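Local structure of Mll2253 protein (Mesorhizobium loti, 3Q63) at residues Tyr76-Ala81 with Met126-Phe131. The protein is of unknown function but belongs to the AHA1 family and probably binds a hydrophobic ligand or partner protein, as do many proteins of the Bet v 1-like superfamily. Sequence-based numbering, arbitrary orientation.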
# COMPACT_ATOMS: atom_id res chain seq x y z
N TYR B 76 18.16 -4.02 -3.40
CA TYR B 76 17.43 -5.16 -2.87
C TYR B 76 16.27 -5.53 -3.78
O TYR B 76 15.76 -4.68 -4.53
CB TYR B 76 16.91 -4.91 -1.44
CG TYR B 76 16.20 -3.60 -1.16
CD1 TYR B 76 16.88 -2.56 -0.51
CD2 TYR B 76 14.85 -3.42 -1.45
CE1 TYR B 76 16.22 -1.38 -0.15
CE2 TYR B 76 14.18 -2.24 -1.09
CZ TYR B 76 14.87 -1.23 -0.44
OH TYR B 76 14.22 -0.07 -0.08
N THR B 77 15.86 -6.80 -3.73
CA THR B 77 14.74 -7.28 -4.54
C THR B 77 13.46 -6.67 -3.99
O THR B 77 13.38 -6.30 -2.82
CB THR B 77 14.59 -8.82 -4.50
OG1 THR B 77 14.58 -9.26 -3.13
CG2 THR B 77 15.72 -9.51 -5.25
N TRP B 78 12.47 -6.58 -4.87
CA TRP B 78 11.18 -6.00 -4.57
C TRP B 78 10.22 -6.88 -5.36
O TRP B 78 9.89 -6.58 -6.51
CB TRP B 78 11.20 -4.56 -5.09
CG TRP B 78 10.00 -3.74 -4.88
CD1 TRP B 78 8.81 -3.83 -5.53
CD2 TRP B 78 9.91 -2.60 -4.02
NE1 TRP B 78 7.98 -2.81 -5.14
CE2 TRP B 78 8.63 -2.04 -4.21
CE3 TRP B 78 10.78 -2.00 -3.11
CZ2 TRP B 78 8.20 -0.90 -3.53
CZ3 TRP B 78 10.36 -0.86 -2.43
CH2 TRP B 78 9.08 -0.32 -2.64
N ASN B 79 9.80 -7.98 -4.73
CA ASN B 79 8.94 -8.97 -5.37
C ASN B 79 7.62 -9.29 -4.71
O ASN B 79 7.42 -9.07 -3.52
CB ASN B 79 9.66 -10.31 -5.48
CG ASN B 79 11.02 -10.20 -6.14
OD1 ASN B 79 11.28 -9.29 -6.93
ND2 ASN B 79 11.88 -11.15 -5.83
N LEU B 80 6.73 -9.87 -5.50
CA LEU B 80 5.43 -10.28 -5.00
C LEU B 80 4.97 -11.44 -5.88
O LEU B 80 4.70 -11.26 -7.07
CB LEU B 80 4.47 -9.09 -5.06
CG LEU B 80 3.15 -9.19 -4.31
CD1 LEU B 80 2.77 -7.83 -3.74
CD2 LEU B 80 2.09 -9.72 -5.25
N ALA B 81 4.92 -12.64 -5.31
CA ALA B 81 4.49 -13.81 -6.05
C ALA B 81 2.97 -13.82 -6.16
O ALA B 81 2.26 -13.81 -5.15
CB ALA B 81 4.97 -15.08 -5.35
N MSE B 126 4.86 6.85 -10.66
CA MSE B 126 4.28 7.92 -9.86
C MSE B 126 4.30 7.56 -8.38
O MSE B 126 4.06 8.41 -7.52
CB MSE B 126 2.86 8.24 -10.32
CG MSE B 126 1.90 7.08 -10.21
SE MSE B 126 0.24 7.47 -11.13
CE MSE B 126 -0.34 8.95 -10.05
N GLY B 127 4.60 6.30 -8.09
CA GLY B 127 4.65 5.85 -6.71
C GLY B 127 5.92 6.30 -6.01
O GLY B 127 5.89 6.73 -4.85
N TRP B 128 7.05 6.20 -6.70
CA TRP B 128 8.33 6.60 -6.11
C TRP B 128 8.43 8.09 -5.80
O TRP B 128 9.02 8.47 -4.80
CB TRP B 128 9.49 6.14 -7.00
CG TRP B 128 9.82 4.70 -6.75
CD1 TRP B 128 9.52 3.63 -7.54
CD2 TRP B 128 10.43 4.17 -5.56
NE1 TRP B 128 9.90 2.46 -6.93
CE2 TRP B 128 10.46 2.76 -5.71
CE3 TRP B 128 10.94 4.74 -4.39
CZ2 TRP B 128 10.98 1.91 -4.72
CZ3 TRP B 128 11.47 3.90 -3.41
CH2 TRP B 128 11.48 2.50 -3.58
N PRO B 129 7.87 8.95 -6.67
CA PRO B 129 7.93 10.39 -6.42
C PRO B 129 7.22 10.70 -5.10
O PRO B 129 7.62 11.60 -4.36
CB PRO B 129 7.21 10.97 -7.64
CG PRO B 129 7.60 10.00 -8.72
CD PRO B 129 7.38 8.67 -8.03
N GLN B 130 6.17 9.94 -4.80
CA GLN B 130 5.42 10.11 -3.56
C GLN B 130 6.28 9.67 -2.38
O GLN B 130 6.31 10.34 -1.35
CB GLN B 130 4.12 9.30 -3.61
CG GLN B 130 3.21 9.66 -4.78
CD GLN B 130 2.04 8.70 -4.95
OE1 GLN B 130 2.23 7.48 -5.08
NE2 GLN B 130 0.82 9.24 -4.95
N PHE B 131 6.98 8.55 -2.52
CA PHE B 131 7.83 8.06 -1.44
C PHE B 131 8.96 9.06 -1.17
O PHE B 131 9.25 9.37 -0.01
CB PHE B 131 8.43 6.69 -1.79
CG PHE B 131 7.44 5.55 -1.73
CD1 PHE B 131 6.55 5.42 -0.66
CD2 PHE B 131 7.45 4.56 -2.71
CE1 PHE B 131 5.69 4.33 -0.57
CE2 PHE B 131 6.59 3.46 -2.63
CZ PHE B 131 5.71 3.35 -1.56
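W78 and W128 come from opposite directions and meet through their six-membered rings, bridging backbones whose CA atoms stand 13.0 Å apart. CZ2 of W128 lies over one face of the W78 indole, 3.6 Å from W78 CH2, and W128 CH2 is 3.7 Å from W78 CZ3. The ring planes are inclined at 47° and the six-membered centroids are 5.2 Å apart, an oblique aromatic pair. W78 sets its CG anti to the backbone N (chi1 -178°), beside the carbonyl carbon, and its indole meets the W128 ring on helix 118-141. Within each segment a further ring adds to the aromatic group: Y76 brings CE2 to the edge of the W78 indole, in its plane, and F131 holds CD2 3.9 Å above one face of W128, offset toward the rim. The setting is the helix-grip fold of the Bet v 1-like superfamily, in which the long C-terminal helix packs across the curved antiparallel sheet; the two tryptophans join that helix to the sheet region around residues 76-81. Both indole nitrogens are hydrogen-bonded beyond the contact, W128 NE1 to Q110 OE1 on strand 103-113 and W78 NE1 to the carbonyl oxygen of W57 of the second subunit. A leucine in place of W78 would probably leave that carbonyl without its indole donor and open a gap against the end of the W128 ring.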